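Local coordinates for triacylglycerol lipase (Clostridium botulinum, PDB 5AH1), which probably hydrolyses triacylglycerols and other esters, and belongs to a group of esterases that also attack synthetic polyesters, at residues A[85-90]-A[251-256]; A[234-239]-A[243-248]; A[267-272]-A[289-294]; A[308-313]-A[374-379]. All blocks are in the same frame, centred on the assembly; numbering follows the deposited sequence.

Interaction 1 of 4, residues A[85-90]-A[251-256]; sequences GFMGFG and GVLGTI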
loop_
_atom_site.group_PDB
_atom_site.type_symbol
_atom_site.label_atom_id
_atom_site.label_comp_id
_atom_site.label_asym_id
_atom_site.label_seq_id
_atom_site.Cartn_x
_atom_site.Cartn_y
_atom_site.Cartn_z
ATOM N N GLY A 85 -0.591 3.378 -0.417
ATOM C CA GLY A 85 -0.422 2.536 -1.589
ATOM C C GLY A 85 -0.260 3.250 -2.913
ATOM O O GLY A 85 0.327 4.326 -3.017
ATOM N N PHE A 86 -0.765 2.586 -3.940
ATOM C CA PHE A 86 -0.717 3.073 -5.319
ATOM C C PHE A 86 -1.602 4.305 -5.450
ATOM O O PHE A 86 -2.737 4.304 -4.959
ATOM C CB PHE A 86 -1.213 1.934 -6.213
ATOM C CG PHE A 86 -1.208 2.220 -7.691
ATOM C CD1 PHE A 86 -0.033 2.414 -8.387
ATOM C CD2 PHE A 86 -2.380 2.194 -8.393
ATOM C CE1 PHE A 86 -0.044 2.618 -9.744
ATOM C CE2 PHE A 86 -2.383 2.399 -9.746
ATOM C CZ PHE A 86 -1.220 2.613 -10.412
ATOM N N MET A 87 -1.068 5.360 -6.059
ATOM C CA MET A 87 -1.815 6.599 -6.247
ATOM C C MET A 87 -2.327 7.204 -4.934
ATOM O O MET A 87 -3.395 7.815 -4.891
ATOM C CB MET A 87 -2.915 6.430 -7.309
ATOM C CG MET A 87 -2.335 6.438 -8.741
ATOM S SD MET A 87 -1.738 8.087 -9.212
ATOM C CE MET A 87 -3.297 8.853 -9.564
ATOM N N GLY A 88 -1.533 7.048 -3.870
ATOM C CA GLY A 88 -1.719 7.794 -2.635
ATOM C C GLY A 88 -0.782 8.983 -2.571
ATOM O O GLY A 88 0.290 8.960 -3.186
ATOM N N PHE A 89 -1.200 10.029 -1.857
ATOM C CA PHE A 89 -0.471 11.295 -1.801
ATOM C C PHE A 89 -0.233 11.744 -0.365
ATOM O O PHE A 89 -0.698 11.098 0.573
ATOM C CB PHE A 89 -1.222 12.333 -2.630
ATOM C CG PHE A 89 -1.276 11.954 -4.076
ATOM C CD1 PHE A 89 -0.204 12.217 -4.916
ATOM C CD2 PHE A 89 -2.366 11.264 -4.587
ATOM C CE1 PHE A 89 -0.215 11.803 -6.251
ATOM C CE2 PHE A 89 -2.386 10.863 -5.917
ATOM C CZ PHE A 89 -1.308 11.137 -6.752
ATOM N N GLY A 90 0.506 12.836 -0.209
ATOM C CA GLY A 90 0.948 13.294 1.096
ATOM C C GLY A 90 -0.030 14.192 1.806
ATOM O O GLY A 90 -1.039 14.632 1.245
ATOM N N GLY A 251 -9.019 8.803 -12.824
ATOM C CA GLY A 251 -10.464 8.921 -12.725
ATOM C C GLY A 251 -10.945 8.755 -11.291
ATOM O O GLY A 251 -11.730 9.561 -10.799
ATOM N N VAL A 252 -10.476 7.709 -10.609
ATOM C CA VAL A 252 -10.844 7.494 -9.215
ATOM C C VAL A 252 -10.416 8.702 -8.371
ATOM O O VAL A 252 -11.174 9.193 -7.532
ATOM C CB VAL A 252 -10.227 6.203 -8.645
ATOM C CG1 VAL A 252 -10.584 6.068 -7.183
ATOM C CG2 VAL A 252 -10.728 4.982 -9.411
ATOM N N LEU A 253 -9.201 9.190 -8.593
ATOM C CA LEU A 253 -8.732 10.374 -7.874
ATOM C C LEU A 253 -9.702 11.543 -8.092
ATOM O O LEU A 253 -10.032 12.268 -7.155
ATOM C CB LEU A 253 -7.305 10.728 -8.308
ATOM C CG LEU A 253 -6.690 11.996 -7.703
ATOM C CD1 LEU A 253 -6.626 11.934 -6.183
ATOM C CD2 LEU A 253 -5.299 12.212 -8.271
ATOM N N GLY A 254 -10.174 11.702 -9.324
ATOM C CA GLY A 254 -11.119 12.749 -9.657
ATOM C C GLY A 254 -12.439 12.654 -8.909
ATOM O O GLY A 254 -13.069 13.684 -8.676
ATOM N N THR A 255 -12.873 11.446 -8.537
ATOM C CA THR A 255 -14.119 11.309 -7.780
ATOM C C THR A 255 -13.951 11.898 -6.389
ATOM O O THR A 255 -14.933 12.210 -5.724
ATOM C CB THR A 255 -14.614 9.833 -7.654
ATOM O OG1 THR A 255 -13.746 9.071 -6.802
ATOM C CG2 THR A 255 -14.720 9.184 -9.022
ATOM N N ILE A 256 -12.700 12.045 -5.959
ATOM C CA ILE A 256 -12.382 12.641 -4.670
ATOM C C ILE A 256 -12.089 14.129 -4.805
ATOM O O ILE A 256 -12.606 14.931 -4.036
ATOM C CB ILE A 256 -11.177 11.931 -4.018
ATOM C CG1 ILE A 256 -11.500 10.452 -3.801
ATOM C CG2 ILE A 256 -10.793 12.597 -2.709
ATOM C CD1 ILE A 256 -12.756 10.194 -3.011
#
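V252 O, one residue ahead of the L253 side chain that meets M87 and F89, is gripped by two donors: T255 OG1 at 2.7 Å and T255 N at 3.0 Å. The hydroxyl lies in the carbonyl plane on a lone pair, with a C=O...donor angle of 139°, and the threonine side chain folds back onto the turn of helix 242-257 that carries L253. Facing it is the loop after strand 80-83 of the alpha/beta-hydrolase sheet, the place from which this family usually builds part of its oxyanion hole. That role is probable here too, since F86 N makes a weak hydrogen bond to S182 OG in the likely nucleophile elbow. The loop makes a type II turn from G85 to G88 with F86 and M87 at its corners, closed by a weak bond from G88 N to G85 O. In M87, chi1 (-77°, CG beside the backbone N) sets CG over one face of the F86 ring, 4.1 Å above the plane, and bends at chi2 and chi3 carry CE round to L253. The F89 ring also meets the Y267 ring, and L253 touches Y267 too. Across the buried contact everything is apolar, and the side chains of M87 and F89 each meet L253 at about a right angle. A single methyl, L253 CD2, does the touching, 4.1 Å from M87 CE and 4.0 Å from F89 CE2.

Interaction 2 of 4, residues A[234-239]-A[243-248]; sequences TTLSDL and KDLISY. With K (potassium ion), chain D.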
loop_
_atom_site.group_PDB
_atom_site.type_symbol
_atom_site.label_atom_id
_atom_site.label_comp_id
_atom_site.label_asym_id
_atom_site.label_seq_id
_atom_site.Cartn_x
_atom_site.Cartn_y
_atom_site.Cartn_z
ATOM N N THR A 234 -2.237 -8.249 -7.893
ATOM C CA THR A 234 -3.639 -8.170 -8.196
ATOM C C THR A 234 -3.843 -8.412 -9.677
ATOM O O THR A 234 -3.142 -7.854 -10.520
ATOM C CB THR A 234 -4.253 -6.808 -7.808
ATOM O OG1 THR A 234 -5.550 -6.755 -8.386
ATOM C CG2 THR A 234 -3.407 -5.607 -8.275
ATOM N N THR A 235 -4.841 -9.230 -9.992
ATOM C CA THR A 235 -5.139 -9.504 -11.392
ATOM C C THR A 235 -5.752 -8.302 -12.102
ATOM O O THR A 235 -5.842 -8.302 -13.318
ATOM C CB THR A 235 -6.007 -10.754 -11.582
ATOM O OG1 THR A 235 -7.298 -10.557 -11.004
ATOM C CG2 THR A 235 -5.328 -11.992 -11.006
ATOM N N LEU A 236 -6.086 -7.251 -11.362
ATOM C CA LEU A 236 -6.481 -5.996 -12.003
ATOM C C LEU A 236 -5.338 -5.456 -12.855
ATOM O O LEU A 236 -5.552 -4.962 -13.972
ATOM C CB LEU A 236 -6.930 -4.951 -10.984
ATOM C CG LEU A 236 -7.500 -3.659 -11.581
ATOM C CD1 LEU A 236 -8.708 -3.935 -12.464
ATOM C CD2 LEU A 236 -7.849 -2.706 -10.471
ATOM N N SER A 237 -4.104 -5.563 -12.366
ATOM C CA SER A 237 -2.981 -5.185 -13.201
ATOM C C SER A 237 -2.811 -6.178 -14.354
ATOM O O SER A 237 -2.628 -5.766 -15.504
ATOM C CB SER A 237 -1.682 -5.052 -12.421
ATOM O OG SER A 237 -0.656 -4.761 -13.353
ATOM N N ASP A 238 -2.856 -7.475 -14.069
ATOM C CA ASP A 238 -2.669 -8.477 -15.112
ATOM C C ASP A 238 -3.601 -8.242 -16.312
ATOM O O ASP A 238 -3.188 -8.341 -17.461
ATOM C CB ASP A 238 -2.953 -9.877 -14.586
ATOM C CG ASP A 238 -2.008 -10.330 -13.487
ATOM O OD1 ASP A 238 -1.148 -9.578 -13.029
ATOM O OD2 ASP A 238 -2.169 -11.481 -13.041
ATOM N N LEU A 239 -4.860 -7.923 -16.033
ATOM C CA LEU A 239 -5.892 -7.925 -17.050
ATOM C C LEU A 239 -5.956 -6.618 -17.870
ATOM O O LEU A 239 -6.556 -6.609 -18.946
ATOM C CB LEU A 239 -7.268 -8.282 -16.462
ATOM C CG LEU A 239 -7.977 -7.297 -15.530
ATOM C CD1 LEU A 239 -8.793 -6.267 -16.299
ATOM C CD2 LEU A 239 -8.870 -8.065 -14.594
ATOM N N LYS A 243 -1.232 1.677 -19.152
ATOM C CA LYS A 243 -1.674 3.055 -19.327
ATOM C C LYS A 243 -3.130 3.201 -18.920
ATOM O O LYS A 243 -3.534 4.231 -18.366
ATOM C CB LYS A 243 -1.479 3.503 -20.788
ATOM C CG LYS A 243 -1.866 4.945 -21.033
ATOM C CD LYS A 243 -1.640 5.335 -22.487
ATOM C CE LYS A 243 -1.954 6.805 -22.713
ATOM N NZ LYS A 243 -1.919 7.179 -24.146
ATOM N N ASP A 244 -3.930 2.185 -19.226
ATOM C CA ASP A 244 -5.349 2.241 -18.899
ATOM C C ASP A 244 -5.570 2.143 -17.393
ATOM O O ASP A 244 -6.454 2.799 -16.866
ATOM C CB ASP A 244 -6.117 1.143 -19.620
ATOM C CG ASP A 244 -6.190 1.368 -21.125
ATOM O OD1 ASP A 244 -5.871 2.488 -21.597
ATOM O OD2 ASP A 244 -6.586 0.428 -21.832
ATOM N N LEU A 245 -4.776 1.317 -16.712
ATOM C CA LEU A 245 -4.878 1.213 -15.261
ATOM C C LEU A 245 -4.545 2.559 -14.625
ATOM O O LEU A 245 -5.270 3.041 -13.758
ATOM C CB LEU A 245 -3.962 0.111 -14.733
ATOM C CG LEU A 245 -3.935 -0.072 -13.213
ATOM C CD1 LEU A 245 -5.329 -0.159 -12.616
ATOM C CD2 LEU A 245 -3.147 -1.316 -12.842
ATOM N N ILE A 246 -3.463 3.191 -15.068
ATOM C CA ILE A 246 -3.122 4.499 -14.523
ATOM C C ILE A 246 -4.225 5.526 -14.819
ATOM O O ILE A 246 -4.628 6.290 -13.946
ATOM C CB ILE A 246 -1.764 5.010 -15.064
ATOM C CG1 ILE A 246 -0.616 4.067 -14.689
ATOM C CG2 ILE A 246 -1.477 6.413 -14.541
ATOM C CD1 ILE A 246 -0.240 4.114 -13.243
ATOM N N SER A 247 -4.731 5.535 -16.046
ATOM C CA SER A 247 -5.762 6.489 -16.432
ATOM C C SER A 247 -7.029 6.285 -15.587
ATOM O O SER A 247 -7.613 7.245 -15.079
ATOM C CB SER A 247 -6.051 6.365 -17.926
ATOM O OG SER A 247 -6.891 7.415 -18.348
ATOM N N TYR A 248 -7.442 5.034 -15.421
ATOM C CA TYR A 248 -8.543 4.710 -14.529
ATOM C C TYR A 248 -8.328 5.276 -13.119
ATOM O O TYR A 248 -9.242 5.856 -12.532
ATOM C CB TYR A 248 -8.739 3.192 -14.447
ATOM C CG TYR A 248 -9.644 2.788 -13.311
ATOM C CD1 TYR A 248 -11.014 2.971 -13.390
ATOM C CD2 TYR A 248 -9.122 2.234 -12.154
ATOM C CE1 TYR A 248 -11.848 2.622 -12.343
ATOM C CE2 TYR A 248 -9.942 1.881 -11.098
ATOM C CZ TYR A 248 -11.308 2.071 -11.202
ATOM O OH TYR A 248 -12.116 1.710 -10.135
HETATM K K K D . -1.509 -6.299 -17.983
#
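K243 and D244 belong to the turn of helix 242-257 that delivers L245 to L236 and S237 on the short helix 235-239; these are two consecutive helices of the alpha/beta-hydrolase fold, joined by a short link. K243 NZ itself reaches to a salt bridge with D293, while its carbonyl holds S247 N. L245 follows and carries the contact with both branches. Its CG is anti to the backbone N (chi1 178°), which extends the side chain toward the short helix: CD1 comes to 4.2 Å from L236 CD2, and CD2 rests 3.9 Å from S237 CA. The serine is thus met at its carbon end, and S237 OG bonds instead to T305 O. Farther on, S247 OG bonds to L33 N, and the Y248 hydroxyl to I355 O. The short helix is held in two places. At its start T234 is the N-cap, with L236 N reaching T234 OG1 at 3.1 Å and an N-H...O angle of 156°. Farther along, M240 O joins two carbonyls on a potassium ion, which lies 2.8 Å from S237 O and 2.7 Å from D238 O.

Interaction 3 of 4, residues A[267-272]-A[289-294]; sequences YDLKLD and ERVLDS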
loop_
_atom_site.group_PDB
_atom_site.type_symbol
_atom_site.label_atom_id
_atom_site.label_comp_id
_atom_site.label_asym_id
_atom_site.label_seq_id
_atom_site.Cartn_x
_atom_site.Cartn_y
_atom_site.Cartn_z
ATOM N N TYR A 267 -1.306 17.782 -6.585
ATOM C CA TYR A 267 -0.616 16.513 -6.374
ATOM C C TYR A 267 0.559 16.382 -7.340
ATOM O O TYR A 267 0.581 16.996 -8.396
ATOM C CB TYR A 267 -1.575 15.317 -6.495
ATOM C CG TYR A 267 -2.265 15.201 -7.822
ATOM C CD1 TYR A 267 -3.423 15.923 -8.088
ATOM C CD2 TYR A 267 -1.753 14.395 -8.822
ATOM C CE1 TYR A 267 -4.057 15.832 -9.306
ATOM C CE2 TYR A 267 -2.377 14.293 -10.036
ATOM C CZ TYR A 267 -3.521 15.019 -10.286
ATOM O OH TYR A 267 -4.114 14.898 -11.519
ATOM N N ASP A 268 1.532 15.574 -6.945
ATOM C CA ASP A 268 2.813 15.426 -7.633
ATOM C C ASP A 268 3.031 13.923 -7.774
ATOM O O ASP A 268 2.887 13.181 -6.803
ATOM C CB ASP A 268 3.880 16.094 -6.748
ATOM C CG ASP A 268 5.316 15.972 -7.270
ATOM O OD1 ASP A 268 5.596 15.274 -8.269
ATOM O OD2 ASP A 268 6.193 16.612 -6.632
ATOM N N LEU A 269 3.317 13.459 -8.984
ATOM C CA LEU A 269 3.532 12.024 -9.228
ATOM C C LEU A 269 4.938 11.557 -8.854
ATOM O O LEU A 269 5.199 10.358 -8.817
ATOM C CB LEU A 269 3.234 11.656 -10.674
ATOM C CG LEU A 269 1.808 11.964 -11.120
ATOM C CD1 LEU A 269 1.667 11.747 -12.616
ATOM C CD2 LEU A 269 0.792 11.131 -10.349
ATOM N N LYS A 270 5.831 12.497 -8.557
ATOM C CA LYS A 270 7.128 12.192 -7.944
ATOM C C LYS A 270 7.987 11.244 -8.780
ATOM O O LYS A 270 8.729 10.426 -8.240
ATOM C CB LYS A 270 6.930 11.653 -6.517
ATOM C CG LYS A 270 5.947 12.492 -5.705
ATOM C CD LYS A 270 5.857 12.116 -4.216
ATOM C CE LYS A 270 4.863 13.009 -3.498
ATOM N NZ LYS A 270 3.470 12.814 -3.938
ATOM N N LEU A 271 7.952 11.425 -10.101
ATOM C CA LEU A 271 8.748 10.618 -11.025
ATOM C C LEU A 271 10.057 11.326 -11.410
ATOM O O LEU A 271 10.550 11.164 -12.522
ATOM C CB LEU A 271 7.900 10.259 -12.257
ATOM C CG LEU A 271 6.771 9.270 -11.923
ATOM C CD1 LEU A 271 5.744 9.240 -13.032
ATOM C CD2 LEU A 271 7.298 7.870 -11.639
ATOM N N ASP A 272 10.609 12.076 -10.466
ATOM C CA ASP A 272 11.861 12.805 -10.640
ATOM C C ASP A 272 12.973 11.921 -11.208
ATOM O O ASP A 272 13.759 12.363 -12.050
ATOM C CB ASP A 272 12.359 13.368 -9.302
ATOM C CG ASP A 272 11.354 14.259 -8.599
ATOM O OD1 ASP A 272 10.141 13.975 -8.624
ATOM O OD2 ASP A 272 11.809 15.245 -7.984
ATOM N N GLU A 289 -0.910 14.427 -19.018
ATOM C CA GLU A 289 -0.953 13.822 -20.343
ATOM C C GLU A 289 0.432 13.311 -20.741
ATOM O O GLU A 289 0.573 12.227 -21.318
ATOM C CB GLU A 289 -1.476 14.837 -21.363
ATOM C CG GLU A 289 -1.714 14.262 -22.747
ATOM C CD GLU A 289 -2.623 15.134 -23.591
ATOM O OE1 GLU A 289 -2.809 16.324 -23.248
ATOM O OE2 GLU A 289 -3.156 14.623 -24.603
ATOM N N ARG A 290 1.457 14.101 -20.441
ATOM C CA ARG A 290 2.818 13.729 -20.781
ATOM C C ARG A 290 3.258 12.470 -20.024
ATOM O O ARG A 290 3.846 11.560 -20.617
ATOM C CB ARG A 290 3.759 14.907 -20.527
ATOM C CG ARG A 290 5.157 14.704 -21.046
ATOM C CD ARG A 290 5.930 16.012 -21.048
ATOM N NE ARG A 290 5.947 16.669 -19.749
ATOM C CZ ARG A 290 6.818 16.404 -18.772
ATOM N NH1 ARG A 290 7.761 15.479 -18.922
ATOM N NH2 ARG A 290 6.744 17.077 -17.630
ATOM N N VAL A 291 2.940 12.392 -18.736
ATOM C CA VAL A 291 3.249 11.197 -17.962
ATOM C C VAL A 291 2.467 9.984 -18.485
ATOM O O VAL A 291 3.034 8.905 -18.656
ATOM C CB VAL A 291 2.996 11.427 -16.464
ATOM C CG1 VAL A 291 3.139 10.141 -15.683
ATOM C CG2 VAL A 291 3.972 12.469 -15.931
ATOM N N LEU A 292 1.174 10.152 -18.758
ATOM C CA LEU A 292 0.384 9.048 -19.312
ATOM C C LEU A 292 0.917 8.515 -20.629
ATOM O O LEU A 292 0.837 7.309 -20.891
ATOM C CB LEU A 292 -1.071 9.466 -19.498
ATOM C CG LEU A 292 -1.866 9.520 -18.201
ATOM C CD1 LEU A 292 -3.217 10.146 -18.463
ATOM C CD2 LEU A 292 -2.037 8.114 -17.599
ATOM N N ASP A 293 1.462 9.407 -21.448
ATOM C CA ASP A 293 1.967 9.046 -22.769
ATOM C C ASP A 293 3.413 8.567 -22.743
ATOM O O ASP A 293 3.972 8.215 -23.784
ATOM C CB ASP A 293 1.875 10.244 -23.717
ATOM C CG ASP A 293 0.458 10.548 -24.146
ATOM O OD1 ASP A 293 -0.467 9.783 -23.796
ATOM O OD2 ASP A 293 0.270 11.557 -24.851
ATOM N N SER A 294 4.020 8.541 -21.562
ATOM C CA SER A 294 5.413 8.110 -21.429
ATOM C C SER A 294 5.608 6.655 -21.814
ATOM O O SER A 294 4.731 5.818 -21.586
ATOM C CB SER A 294 5.872 8.293 -19.979
ATOM O OG SER A 294 7.190 7.786 -19.778
#
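An Asx turn shapes the loop from which L269 and L271 reach V291 on the last turn of helix 284-292. D268 OD1 accepts K270 N at 2.8 Å, with an N-H...O angle of 150°; the N-H comes from above the carboxylate plane, 47° out of it. K270 then folds its long side chain back so that NZ reaches D268 O at 2.9 Å, and the same ammonium pairs with E93. D268 OD2, in turn, forms a salt bridge with R161. With the backbone held by these bonds, the leucines one residue before and one after the lysine both face the helix. V291 CG1 is the methyl they share: L269 CD1 and L271 CD1 each stand 3.8 Å from it, and L269 CD1 is also 4.1 Å from V291 CG2. With CG1 anti to the backbone N (chi1 172°), V291 points this branch at the pair of leucine methyls, touching both. The contact is small, wholly apolar and buried, while the charges of the loop are turned to other partners. The side chain of L271 lies about 9 Å from the zinc ion bound by D130, H150, H156 and D302. The loop also packs on two helices, L269 touching F250 of helix 242-257 and I288, one turn back along helix 284-292; L292 and I246 of these same helices touch each other as well.

Interaction 4 of 4, residues A[308-313]-A[374-379]; sequences LSTEGA and PIIDKK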
loop_
_atom_site.group_PDB
_atom_site.type_symbol
_atom_site.label_atom_id
_atom_site.label_comp_id
_atom_site.label_asym_id
_atom_site.label_seq_id
_atom_site.Cartn_x
_atom_site.Cartn_y
_atom_site.Cartn_z
ATOM N N LEU A 308 2.745 -4.583 -9.132
ATOM C CA LEU A 308 1.383 -4.930 -8.733
ATOM C C LEU A 308 0.829 -6.166 -9.407
ATOM O O LEU A 308 -0.134 -6.747 -8.911
ATOM C CB LEU A 308 0.436 -3.764 -9.004
ATOM C CG LEU A 308 0.643 -2.542 -8.101
ATOM C CD1 LEU A 308 -0.112 -1.346 -8.642
ATOM C CD2 LEU A 308 0.219 -2.822 -6.657
ATOM N N SER A 309 1.398 -6.532 -10.556
ATOM C CA SER A 309 0.920 -7.701 -11.284
ATOM C C SER A 309 1.283 -8.966 -10.518
ATOM O O SER A 309 2.189 -8.954 -9.675
ATOM C CB SER A 309 1.527 -7.758 -12.688
ATOM O OG SER A 309 2.902 -8.107 -12.681
ATOM N N THR A 310 0.611 -10.075 -10.805
ATOM C CA THR A 310 0.925 -11.300 -10.078
ATOM C C THR A 310 2.347 -11.776 -10.386
ATOM O O THR A 310 3.050 -12.227 -9.482
ATOM C CB THR A 310 -0.122 -12.393 -10.328
ATOM O OG1 THR A 310 -0.192 -12.710 -11.719
ATOM C CG2 THR A 310 -1.504 -11.928 -9.820
ATOM N N GLU A 311 2.783 -11.677 -11.642
ATOM C CA GLU A 311 4.165 -12.000 -11.970
ATOM C C GLU A 311 5.164 -11.142 -11.170
ATOM O O GLU A 311 6.183 -11.642 -10.671
ATOM C CB GLU A 311 4.389 -11.786 -13.465
ATOM C CG GLU A 311 5.796 -12.124 -13.974
ATOM C CD GLU A 311 6.024 -11.688 -15.421
ATOM O OE1 GLU A 311 5.422 -10.668 -15.828
ATOM O OE2 GLU A 311 6.794 -12.365 -16.145
ATOM N N GLY A 312 4.915 -9.839 -11.111
ATOM C CA GLY A 312 5.841 -8.930 -10.467
ATOM C C GLY A 312 5.854 -9.091 -8.955
ATOM O O GLY A 312 6.907 -8.991 -8.329
ATOM N N ALA A 313 4.690 -9.351 -8.379
ATOM C CA ALA A 313 4.591 -9.578 -6.936
ATOM C C ALA A 313 5.298 -10.893 -6.586
ATOM O O ALA A 313 5.995 -10.976 -5.570
ATOM C CB ALA A 313 3.145 -9.612 -6.519
ATOM N N PRO A 374 1.748 -17.139 -12.941
ATOM C CA PRO A 374 0.933 -17.790 -11.910
ATOM C C PRO A 374 -0.430 -18.225 -12.461
ATOM O O PRO A 374 -1.045 -17.491 -13.228
ATOM C CB PRO A 374 0.776 -16.684 -10.859
ATOM C CG PRO A 374 2.027 -15.893 -11.008
ATOM C CD PRO A 374 2.328 -15.873 -12.467
ATOM N N ILE A 375 -0.895 -19.400 -12.073
ATOM C CA ILE A 375 -2.187 -19.884 -12.523
ATOM C C ILE A 375 -3.279 -19.224 -11.695
ATOM O O ILE A 375 -3.293 -19.335 -10.483
ATOM C CB ILE A 375 -2.240 -21.415 -12.451
ATOM C CG1 ILE A 375 -1.260 -22.001 -13.478
ATOM C CG2 ILE A 375 -3.647 -21.917 -12.740
ATOM C CD1 ILE A 375 -0.921 -23.458 -13.272
ATOM N N ILE A 376 -4.193 -18.535 -12.369
ATOM C CA ILE A 376 -5.282 -17.783 -11.745
ATOM C C ILE A 376 -6.563 -18.566 -11.985
ATOM O O ILE A 376 -6.954 -18.796 -13.136
ATOM C CB ILE A 376 -5.424 -16.372 -12.342
ATOM C CG1 ILE A 376 -4.085 -15.618 -12.314
ATOM C CG2 ILE A 376 -6.510 -15.588 -11.622
ATOM C CD1 ILE A 376 -3.453 -15.486 -10.946
ATOM N N ASP A 377 -7.175 -19.010 -10.892
ATOM C CA ASP A 377 -8.397 -19.794 -10.928
ATOM C C ASP A 377 -9.462 -19.140 -10.052
ATOM O O ASP A 377 -9.303 -17.998 -9.612
ATOM C CB ASP A 377 -8.138 -21.260 -10.511
ATOM C CG ASP A 377 -7.694 -21.419 -9.055
ATOM O OD1 ASP A 377 -7.636 -20.434 -8.296
ATOM O OD2 ASP A 377 -7.413 -22.572 -8.660
ATOM N N LYS A 378 -10.552 -19.867 -9.821
ATOM C CA LYS A 378 -11.714 -19.293 -9.160
ATOM C C LYS A 378 -11.429 -18.788 -7.738
ATOM O O LYS A 378 -12.133 -17.918 -7.248
ATOM C CB LYS A 378 -12.863 -20.298 -9.146
ATOM C CG LYS A 378 -12.599 -21.493 -8.251
ATOM C CD LYS A 378 -13.688 -22.544 -8.333
ATOM C CE LYS A 378 -13.307 -23.751 -7.474
ATOM N NZ LYS A 378 -14.291 -24.865 -7.509
ATOM N N LYS A 379 -10.395 -19.315 -7.086
ATOM C CA LYS A 379 -10.054 -18.853 -5.744
ATOM C C LYS A 379 -9.638 -17.379 -5.780
ATOM O O LYS A 379 -9.674 -16.696 -4.758
ATOM C CB LYS A 379 -8.919 -19.684 -5.147
ATOM C CG LYS A 379 -9.086 -21.199 -5.221
ATOM C CD LYS A 379 -7.848 -21.988 -4.723
ATOM C CE LYS A 379 -6.490 -21.227 -4.758
ATOM N NZ LYS A 379 -5.896 -20.946 -6.108
#
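T310 and P374 make the close part of this contact, joining the first turn of helix 310-317 to the loop between helix 357-363 and strand 403-405 of the alpha/beta-hydrolase fold. They slide past each other in opposite directions, with P374 CG 3.9 Å from T310 OG1 and P374 CD 4.1 Å from the same oxygen. The threonine oxygen lies between its backbone N and carbonyl carbon (chi1 60°), and its polar needs are met elsewhere: D238 OD2 and R368 NH2 both bond to it. R368 ties the two sides together, since the same NH2 also bonds to P374 O and R368 pairs with D238. The other branch of the threonine leads to looser packing, where T310 CG2 is 4.2 Å from I376 CD1. On the outer side E311 takes only a marginal share; the E311 carboxylate turns off from the loop, and I375, which follows the proline, points away from the helix and is exposed. D377 OD1 accepts K379 N in an Asx turn there, leading into an exposed 3-10 segment. The helix start is firm by contrast: S309 is its N-cap, and S309 OG takes G312 N at 3.1 Å.

How the interactions relate
Helix 242-257 ties three of the contacts together: it supplies one segment each to interactions 1 and 2, and it packs against helix 284-292 of interaction 3. Along the chain interaction 2 is nested inside the loop closed by interaction 1, and interactions 3 and 4 follow in series. The centres of 1 and 2, and of 1 and 3, are 14 Å apart; 3 and 4 are the farthest pair, at 27 Å, without touching. F86 bridges the group, reaching I246 of interaction 2 and L308 of interaction 4. Helix 242-257, in the region between strands 221-227 and 327-331 where related lipases carry their lid, thus packs onto the probable oxyanion loop.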